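Local coordinates for protein transmembrane oligosaccharyl transferase (Archaeoglobus fulgidus, PDB 3WAJ) that belongs to the STT3 family of membrane-embedded oligosaccharyl transferases, is of the GT-C type, and holds a zinc ion in this archaeal enzyme, at residues L281-L284 and L285-V289; T508-R511 and E512-D516; D657-L660 and N661-I664. One frame throughout, in Å; residues are numbered along the deposited sequence.

Contact 1. Residues L281-L284 and L285-V289; sequences LLVL and LGSAV
Leu-285 lies side by side with Leu-281, one helical turn back, and both side chains point the same way. Its CD1 meets Leu-281 CG at 3.9 Å, and its CG also passes 3.5 Å from Leu-281 O, the carbonyl that accepts the Leu-285 N-H nearly straight (164°). Leu-281 has CG trans to its own N (chi1 179°), which swings the isobutyl group beside its carbonyl carbon and forward to Leu-285. Gly-286 adds backbone alone: its N donates to Leu-282 O at 2.7 Å. These i to i+4 bonds mark regular alpha-helix, here within helix 278-303 of the STT3 N-terminal family region. Ser-287 departs from the plain pattern, because its hydroxyl bonds back to Val-283 O (OG to O 2.9 Å) while its own N reaches the same oxygen. The two donors arrive from opposite faces of the carbonyl plane, and chi1 of -70° sets OG beside the backbone N, within reach of that oxygen. The buried hydroxyl is thereby satisfied within the helix, and the side chain touches Ala-222 and Leu-226 of helix 221-234 and Phe-254 of helix 243-261. Ala-288 donates its N-H to Leu-284 O, N to O 3.2 Å, from above the carbonyl plane, and its methyl also packs on Phe-254.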
ATOM      1  N   LEU A 281      19.640  -4.168 -16.590  1.00 45.61           N
ATOM      2  CA  LEU A 281      21.048  -4.245 -16.999  1.00 43.51           C
ATOM      3  C   LEU A 281      21.227  -3.908 -18.485  1.00 45.77           C
ATOM      4  O   LEU A 281      22.147  -3.181 -18.864  1.00 46.36           O
ATOM      5  CB  LEU A 281      21.605  -5.650 -16.722  1.00 42.58           C
ATOM      6  CG  LEU A 281      23.068  -5.947 -17.093  1.00 42.01           C
ATOM      7  CD1 LEU A 281      24.043  -5.087 -16.287  1.00 38.40           C
ATOM      8  CD2 LEU A 281      23.421  -7.426 -16.920  1.00 38.71           C
ATOM      9  N   LEU A 282      20.344  -4.450 -19.321  1.00 42.54           N
ATOM     10  CA  LEU A 282      20.349  -4.146 -20.744  1.00 45.07           C
ATOM     11  C   LEU A 282      20.137  -2.655 -20.948  1.00 50.36           C
ATOM     12  O   LEU A 282      20.814  -2.036 -21.773  1.00 55.23           O
ATOM     13  CB  LEU A 282      19.256  -4.934 -21.465  1.00 47.87           C
ATOM     14  CG  LEU A 282      19.654  -6.197 -22.230  1.00 55.11           C
ATOM     15  CD1 LEU A 282      20.776  -6.959 -21.544  1.00 57.58           C
ATOM     16  CD2 LEU A 282      18.432  -7.091 -22.405  1.00 49.28           C
ATOM     17  N   VAL A 283      19.206  -2.072 -20.194  1.00 41.29           N
ATOM     18  CA  VAL A 283      18.928  -0.646 -20.342  1.00 41.59           C
ATOM     19  C   VAL A 283      20.167   0.181 -20.041  1.00 37.80           C
ATOM     20  O   VAL A 283      20.526   1.071 -20.801  1.00 39.25           O
ATOM     21  CB  VAL A 283      17.746  -0.165 -19.467  1.00 42.97           C
ATOM     22  CG1 VAL A 283      17.574   1.342 -19.613  1.00 39.60           C
ATOM     23  CG2 VAL A 283      16.473  -0.865 -19.878  1.00 42.94           C
ATOM     24  N   LEU A 284      20.839  -0.137 -18.945  1.00 37.47           N
ATOM     25  CA  LEU A 284      22.007   0.633 -18.542  1.00 42.74           C
ATOM     26  C   LEU A 284      23.220   0.401 -19.467  1.00 49.43           C
ATOM     27  O   LEU A 284      23.949   1.345 -19.774  1.00 53.43           O
ATOM     28  CB  LEU A 284      22.323   0.401 -17.058  1.00 44.18           C
ATOM     29  CG  LEU A 284      21.123   0.695 -16.141  1.00 45.96           C
ATOM     30  CD1 LEU A 284      21.404   0.304 -14.699  1.00 40.96           C
ATOM     31  CD2 LEU A 284      20.715   2.170 -16.213  1.00 42.62           C
ATOM     32  N   LEU A 285      23.422  -0.836 -19.925  1.00 49.60           N
ATOM     33  CA  LEU A 285      24.499  -1.127 -20.880  1.00 47.47           C
ATOM     34  C   LEU A 285      24.196  -0.517 -22.242  1.00 45.79           C
ATOM     35  O   LEU A 285      25.068   0.077 -22.871  1.00 48.23           O
ATOM     36  CB  LEU A 285      24.724  -2.632 -21.041  1.00 46.64           C
ATOM     37  CG  LEU A 285      25.452  -3.392 -19.938  1.00 48.67           C
ATOM     38  CD1 LEU A 285      25.246  -4.902 -20.129  1.00 45.04           C
ATOM     39  CD2 LEU A 285      26.936  -3.045 -19.912  1.00 47.07           C
ATOM     40  N   GLY A 286      22.959  -0.669 -22.700  1.00 42.99           N
ATOM     41  CA  GLY A 286      22.554  -0.088 -23.966  1.00 46.92           C
ATOM     42  C   GLY A 286      22.761   1.415 -23.951  1.00 51.48           C
ATOM     43  O   GLY A 286      23.310   1.977 -24.900  1.00 53.33           O
ATOM     44  N   SER A 287      22.336   2.057 -22.865  1.00 48.64           N
ATOM     45  CA  SER A 287      22.489   3.503 -22.714  1.00 49.80           C
ATOM     46  C   SER A 287      23.950   3.918 -22.837  1.00 49.87           C
ATOM     47  O   SER A 287      24.263   4.981 -23.369  1.00 53.01           O
ATOM     48  CB  SER A 287      21.924   3.968 -21.366  1.00 44.35           C
ATOM     49  OG  SER A 287      20.517   3.869 -21.360  1.00 38.82           O
ATOM     50  N   ALA A 288      24.840   3.059 -22.348  1.00 43.31           N
ATOM     51  CA  ALA A 288      26.268   3.339 -22.396  1.00 44.70           C
ATOM     52  C   ALA A 288      26.724   3.314 -23.848  1.00 46.99           C
ATOM     53  O   ALA A 288      27.550   4.119 -24.274  1.00 50.12           O
ATOM     54  CB  ALA A 288      27.026   2.324 -21.582  1.00 40.64           C
ATOM     55  N   VAL A 289      26.165   2.379 -24.602  1.00 44.55           N
ATOM     56  CA  VAL A 289      26.459   2.256 -26.014  1.00 47.41           C
ATOM     57  C   VAL A 289      25.933   3.454 -26.805  1.00 50.04           C
ATOM     58  O   VAL A 289      26.677   4.018 -27.611  1.00 53.67           O
ATOM     59  CB  VAL A 289      25.903   0.954 -26.559  1.00 50.22           C
ATOM     60  CG1 VAL A 289      26.131   0.877 -28.062  1.00 56.21           C
ATOM     61  CG2 VAL A 289      26.560  -0.208 -25.846  1.00 51.10           C
TER

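Contact 2. Residues T508-R511 and E512-D516; sequences TWMR and ENTPD
The indole of Trp-509 carries the side-chain amide of Asn-513 on one face, the two planes stacked only 18° apart. ND2 sits 3.2 Å above the ring plane, offset toward the rim, and lies 3.2 Å from Trp-509 CD1. Nearer the backbone, Asn-513 CB stands over the six-membered ring, 3.8 Å from its centroid, in a CH-pi contact. The indole also stacks with Tyr-697 and touches Ile-773 of strand 771-776. The amide has a second grip: ND2 donates to Trp-509 O at 2.8 Å with a fairly straight N-H (160°), the oxygen lying close to the amide plane. Glu-512 N reaches that oxygen from its other face. Next after Asn-513, Thr-514 OG1 donates to Met-510 O at 2.7 Å; its chi1 of 60° places the hydroxyl between backbone N and carbonyl carbon, while CG2 lies 4.0 Å from Met-510 CG. Thr-514 is where the chain leaves helix 501-513. Met-510 O takes N-H bonds from Asn-513 and Thr-514 besides the hydroxyl, so three donors converge on it. Side-chain donors thus supplement backbone N-H groups on two carbonyls of the last turn, and the ND2 bond to Trp-509 O would limit rotation of the amide over the indole.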
ATOM      1  N   THR A 508      -0.616 -10.475  17.139  1.00 31.80           N
ATOM      2  CA  THR A 508       0.309 -11.021  18.143  1.00 36.99           C
ATOM      3  C   THR A 508      -0.351 -12.189  18.841  1.00 38.80           C
ATOM      4  O   THR A 508       0.298 -13.189  19.136  1.00 43.99           O
ATOM      5  CB  THR A 508       0.793 -10.011  19.208  1.00 35.07           C
ATOM      6  OG1 THR A 508      -0.334  -9.417  19.852  1.00 43.89           O
ATOM      7  CG2 THR A 508       1.678  -8.938  18.587  1.00 26.76           C
ATOM      8  N   TRP A 509      -1.649 -12.066  19.101  1.00 35.87           N
ATOM      9  CA  TRP A 509      -2.401 -13.177  19.676  1.00 37.69           C
ATOM     10  C   TRP A 509      -2.306 -14.408  18.775  1.00 39.81           C
ATOM     11  O   TRP A 509      -2.020 -15.509  19.240  1.00 39.66           O
ATOM     12  CB  TRP A 509      -3.873 -12.803  19.885  1.00 35.11           C
ATOM     13  CG  TRP A 509      -4.664 -13.926  20.500  1.00 38.94           C
ATOM     14  CD1 TRP A 509      -4.838 -14.174  21.840  1.00 38.29           C
ATOM     15  CD2 TRP A 509      -5.371 -14.976  19.803  1.00 38.24           C
ATOM     16  NE1 TRP A 509      -5.606 -15.304  22.013  1.00 36.06           N
ATOM     17  CE2 TRP A 509      -5.946 -15.817  20.786  1.00 36.05           C
ATOM     18  CE3 TRP A 509      -5.562 -15.287  18.447  1.00 34.64           C
ATOM     19  CZ2 TRP A 509      -6.716 -16.949  20.458  1.00 35.99           C
ATOM     20  CZ3 TRP A 509      -6.331 -16.407  18.115  1.00 36.79           C
ATOM     21  CH2 TRP A 509      -6.900 -17.224  19.119  1.00 40.58           C
ATOM     22  N   MET A 510      -2.557 -14.204  17.485  1.00 39.09           N
ATOM     23  CA  MET A 510      -2.512 -15.280  16.505  1.00 41.16           C
ATOM     24  C   MET A 510      -1.166 -15.989  16.516  1.00 38.94           C
ATOM     25  O   MET A 510      -1.108 -17.225  16.506  1.00 37.35           O
ATOM     26  CB  MET A 510      -2.840 -14.763  15.088  1.00 35.64           C
ATOM     27  CG  MET A 510      -2.663 -15.832  14.016  1.00 30.77           C
ATOM     28  SD  MET A 510      -3.254 -15.347  12.390  1.00 38.91           S
ATOM     29  CE  MET A 510      -5.028 -15.532  12.544  1.00 28.05           C
ATOM     30  N   ARG A 511      -0.091 -15.205  16.572  1.00 35.31           N
ATOM     31  CA  ARG A 511       1.269 -15.760  16.562  1.00 37.80           C
ATOM     32  C   ARG A 511       1.478 -16.739  17.709  1.00 37.23           C
ATOM     33  O   ARG A 511       2.200 -17.730  17.576  1.00 39.22           O
ATOM     34  CB  ARG A 511       2.309 -14.632  16.631  1.00 30.58           C
ATOM     35  CG  ARG A 511       3.763 -15.109  16.832  1.00 28.14           C
ATOM     36  CD  ARG A 511       4.753 -13.946  16.704  1.00 28.70           C
ATOM     37  NE  ARG A 511       6.159 -14.340  16.836  1.00 32.34           N
ATOM     38  CZ  ARG A 511       7.197 -13.518  16.682  1.00 34.15           C
ATOM     39  NH1 ARG A 511       6.998 -12.249  16.384  1.00 31.48           N
ATOM     40  NH2 ARG A 511       8.430 -13.982  16.808  1.00 34.78           N
ATOM     41  N   GLU A 512       0.809 -16.461  18.821  1.00 31.65           N
ATOM     42  CA  GLU A 512       1.030 -17.194  20.059  1.00 43.56           C
ATOM     43  C   GLU A 512       0.063 -18.362  20.240  1.00 42.44           C
ATOM     44  O   GLU A 512       0.380 -19.332  20.910  1.00 45.99           O
ATOM     45  CB  GLU A 512       0.952 -16.229  21.256  1.00 55.31           C
ATOM     46  CG  GLU A 512       1.198 -16.872  22.629  1.00 72.15           C
ATOM     47  CD  GLU A 512       2.635 -17.355  22.831  1.00 85.19           C
ATOM     48  OE1 GLU A 512       3.540 -16.907  22.084  1.00 91.45           O
ATOM     49  OE2 GLU A 512       2.860 -18.182  23.744  1.00 86.41           O
ATOM     50  N   ASN A 513      -1.099 -18.291  19.607  1.00 36.65           N
ATOM     51  CA  ASN A 513      -2.187 -19.206  19.959  1.00 33.48           C
ATOM     52  C   ASN A 513      -2.673 -20.125  18.840  1.00 31.75           C
ATOM     53  O   ASN A 513      -3.612 -20.883  19.030  1.00 42.75           O
ATOM     54  CB  ASN A 513      -3.369 -18.419  20.571  1.00 35.50           C
ATOM     55  CG  ASN A 513      -2.992 -17.746  21.890  1.00 42.86           C
ATOM     56  OD1 ASN A 513      -3.040 -18.373  22.950  1.00 51.02           O
ATOM     57  ND2 ASN A 513      -2.588 -16.479  21.826  1.00 34.81           N
ATOM     58  N   THR A 514      -2.044 -20.043  17.671  1.00 32.02           N
ATOM     59  CA  THR A 514      -2.324 -20.973  16.583  1.00 31.49           C
ATOM     60  C   THR A 514      -1.129 -21.917  16.475  1.00 35.00           C
ATOM     61  O   THR A 514      -0.044 -21.570  16.925  1.00 37.22           O
ATOM     62  CB  THR A 514      -2.654 -20.222  15.277  1.00 29.33           C
ATOM     63  OG1 THR A 514      -1.536 -19.415  14.904  1.00 24.25           O
ATOM     64  CG2 THR A 514      -3.885 -19.335  15.494  1.00 30.73           C
ATOM     65  N   PRO A 515      -1.330 -23.123  15.914  1.00 39.54           N
ATOM     66  CA  PRO A 515      -0.297 -24.167  16.039  1.00 40.24           C
ATOM     67  C   PRO A 515       0.942 -23.976  15.179  1.00 39.12           C
ATOM     68  O   PRO A 515       0.902 -23.233  14.195  1.00 34.90           O
ATOM     69  CB  PRO A 515      -1.028 -25.451  15.608  1.00 38.73           C
ATOM     70  CG  PRO A 515      -2.224 -24.998  14.844  1.00 37.32           C
ATOM     71  CD  PRO A 515      -2.597 -23.647  15.369  1.00 38.69           C
ATOM     72  N   ASP A 516       2.019 -24.659  15.577  1.00 38.76           N
ATOM     73  CA  ASP A 516       3.285 -24.713  14.846  1.00 29.82           C
ATOM     74  C   ASP A 516       4.097 -23.405  14.848  1.00 36.60           C
ATOM     75  O   ASP A 516       4.873 -23.140  13.915  1.00 40.16           O
ATOM     76  CB  ASP A 516       3.060 -25.220  13.410  1.00 33.15           C
ATOM     77  CG  ASP A 516       2.336 -26.546  13.365  1.00 48.96           C
ATOM     78  OD1 ASP A 516       2.825 -27.504  13.998  1.00 65.67           O
ATOM     79  OD2 ASP A 516       1.272 -26.622  12.712  1.00 55.56           O
TER

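Contact 3. Residues D657-L660 and N661-I664; sequences DIPL and NSII
Pro-659 to Ser-662 form a type II beta turn, with Asn-661 at positive phi (69°), as the third position of this turn requires, and the backbone bond from Ser-662 N to Pro-659 O is weak at 3.4 Å. The hydroxyl of Ser-662 supplies a second link to the same carbonyl, OG lying 2.9 Å from Pro-659 O and tilted 28° from the carbonyl plane. The -79° chi1 holds OG beside its own backbone N, which brings the hydroxyl to the oxygen that the N-H reaches only weakly. The serine also has an apolar side: its CB rests 3.5 Å from Ile-658 CG2, just ahead of the turn. Ile-658 and Ile-664 then meet across the two arms of the turn, reaching toward each other tip to tip. Ile-658 CG2 comes within 3.7 Å of Ile-664 CD1, and the two CD1 methyls are 3.9 Å apart. In Ile-658, CG2 is the branch opposite the backbone N, which directs this methyl to both Ser-662 and Ile-664. The chain next enters strand 663-664, an outermost strand of a three-stranded antiparallel sheet, and Ile-663 pairs through its backbone with Tyr-643 of strand 640-643. Ile-658, Pro-659 and Ser-662 rest on Tyr-642 and Ile-664 on Tyr-640 of that strand, whereas Ile-663 meets Val-729 and Ala-732 of helix 717-732.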
ATOM      1  N   ASP A 657     -37.389   7.096  -4.385  1.00 43.66           N
ATOM      2  CA  ASP A 657     -38.625   6.883  -3.636  1.00 46.38           C
ATOM      3  C   ASP A 657     -38.689   7.780  -2.403  1.00 49.43           C
ATOM      4  O   ASP A 657     -39.649   7.729  -1.629  1.00 50.72           O
ATOM      5  CB  ASP A 657     -38.735   5.417  -3.209  1.00 56.69           C
ATOM      6  CG  ASP A 657     -39.011   4.495  -4.369  1.00 69.27           C
ATOM      7  OD1 ASP A 657     -39.916   4.815  -5.166  1.00 72.21           O
ATOM      8  OD2 ASP A 657     -38.320   3.460  -4.485  1.00 77.86           O
ATOM      9  N   ILE A 658     -37.652   8.594  -2.227  1.00 46.02           N
ATOM     10  CA  ILE A 658     -37.517   9.446  -1.059  1.00 39.68           C
ATOM     11  C   ILE A 658     -38.050  10.852  -1.365  1.00 42.24           C
ATOM     12  O   ILE A 658     -37.517  11.532  -2.246  1.00 49.85           O
ATOM     13  CB  ILE A 658     -36.044   9.515  -0.606  1.00 40.18           C
ATOM     14  CG1 ILE A 658     -35.548   8.127  -0.179  1.00 39.51           C
ATOM     15  CG2 ILE A 658     -35.873  10.521   0.519  1.00 34.54           C
ATOM     16  CD1 ILE A 658     -34.048   8.072   0.066  1.00 36.35           C
ATOM     17  N   PRO A 659     -39.115  11.277  -0.646  1.00 41.33           N
ATOM     18  CA  PRO A 659     -39.730  12.592  -0.880  1.00 45.62           C
ATOM     19  C   PRO A 659     -38.660  13.660  -0.803  1.00 48.19           C
ATOM     20  O   PRO A 659     -37.767  13.534   0.039  1.00 43.88           O
ATOM     21  CB  PRO A 659     -40.684  12.762   0.314  1.00 40.73           C
ATOM     22  CG  PRO A 659     -41.002  11.398   0.753  1.00 41.05           C
ATOM     23  CD  PRO A 659     -39.802  10.525   0.424  1.00 42.57           C
ATOM     24  N   LEU A 660     -38.735  14.668  -1.672  1.00 53.33           N
ATOM     25  CA  LEU A 660     -37.828  15.810  -1.599  1.00 53.41           C
ATOM     26  C   LEU A 660     -37.848  16.387  -0.179  1.00 52.22           C
ATOM     27  O   LEU A 660     -38.858  16.278   0.526  1.00 52.25           O
ATOM     28  CB  LEU A 660     -38.222  16.891  -2.617  1.00 55.05           C
ATOM     29  CG  LEU A 660     -37.891  16.654  -4.097  1.00 53.27           C
ATOM     30  CD1 LEU A 660     -38.516  17.719  -5.014  1.00 57.07           C
ATOM     31  CD2 LEU A 660     -36.401  16.600  -4.294  1.00 43.50           C
ATOM     32  N   ASN A 661     -36.724  16.978   0.228  1.00 52.16           N
ATOM     33  CA  ASN A 661     -36.576  17.630   1.532  1.00 54.39           C
ATOM     34  C   ASN A 661     -36.592  16.671   2.730  1.00 54.92           C
ATOM     35  O   ASN A 661     -36.880  17.072   3.859  1.00 56.39           O
ATOM     36  CB  ASN A 661     -37.616  18.744   1.712  1.00 60.89           C
ATOM     37  CG  ASN A 661     -37.566  19.772   0.607  1.00 71.00           C
ATOM     38  OD1 ASN A 661     -36.489  20.154   0.147  1.00 71.91           O
ATOM     39  ND2 ASN A 661     -38.742  20.221   0.163  1.00 77.93           N
ATOM     40  N   SER A 662     -36.292  15.402   2.475  1.00 44.60           N
ATOM     41  CA  SER A 662     -36.175  14.432   3.546  1.00 39.19           C
ATOM     42  C   SER A 662     -34.805  14.570   4.176  1.00 37.45           C
ATOM     43  O   SER A 662     -33.894  15.110   3.573  1.00 38.29           O
ATOM     44  CB  SER A 662     -36.315  13.015   2.993  1.00 38.53           C
ATOM     45  OG  SER A 662     -37.664  12.691   2.768  1.00 39.71           O
ATOM     46  N   ILE A 663     -34.628  14.080   5.387  1.00 41.46           N
ATOM     47  CA  ILE A 663     -33.258  13.885   5.818  1.00 46.56           C
ATOM     48  C   ILE A 663     -32.894  12.397   5.635  1.00 43.17           C
ATOM     49  O   ILE A 663     -33.563  11.499   6.143  1.00 43.12           O
ATOM     50  CB  ILE A 663     -32.920  14.565   7.202  1.00 50.23           C
ATOM     51  CG1 ILE A 663     -32.285  13.593   8.178  1.00 47.51           C
ATOM     52  CG2 ILE A 663     -34.100  15.331   7.786  1.00 50.01           C
ATOM     53  CD1 ILE A 663     -30.800  13.540   8.005  1.00 49.01           C
ATOM     54  N   ILE A 664     -31.869  12.157   4.824  1.00 41.62           N
ATOM     55  CA  ILE A 664     -31.481  10.808   4.420  1.00 37.84           C
ATOM     56  C   ILE A 664     -30.180  10.409   5.108  1.00 39.66           C
ATOM     57  O   ILE A 664     -29.189  11.145   5.051  1.00 41.88           O
ATOM     58  CB  ILE A 664     -31.252  10.736   2.883  1.00 38.94           C
ATOM     59  CG1 ILE A 664     -32.517  11.148   2.121  1.00 39.46           C
ATOM     60  CG2 ILE A 664     -30.785   9.341   2.461  1.00 30.82           C
ATOM     61  CD1 ILE A 664     -32.278  11.467   0.651  1.00 37.40           C
TER

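Overall arrangement
The three contacts follow in series along one chain and none touches another. Contact 1 belongs to the STT3 N-terminal family region, whereas contact 2 lies in the AglB core region; their centres are about 49 Å apart and their nearest atoms about 36 Å. Contact 3 stands about 50 Å from contact 2, centre to centre, and about 65 Å from contact 1, which lies across the chain's centre from it. All three are local contacts, but in different settings: mid-helix, helix end and the turn leading into an edge strand. None includes Asp-47, Asp-161 or His-163, which bind the zinc ion. In each, a serine or threonine hydroxyl donates to a backbone carbonyl three or four residues earlier.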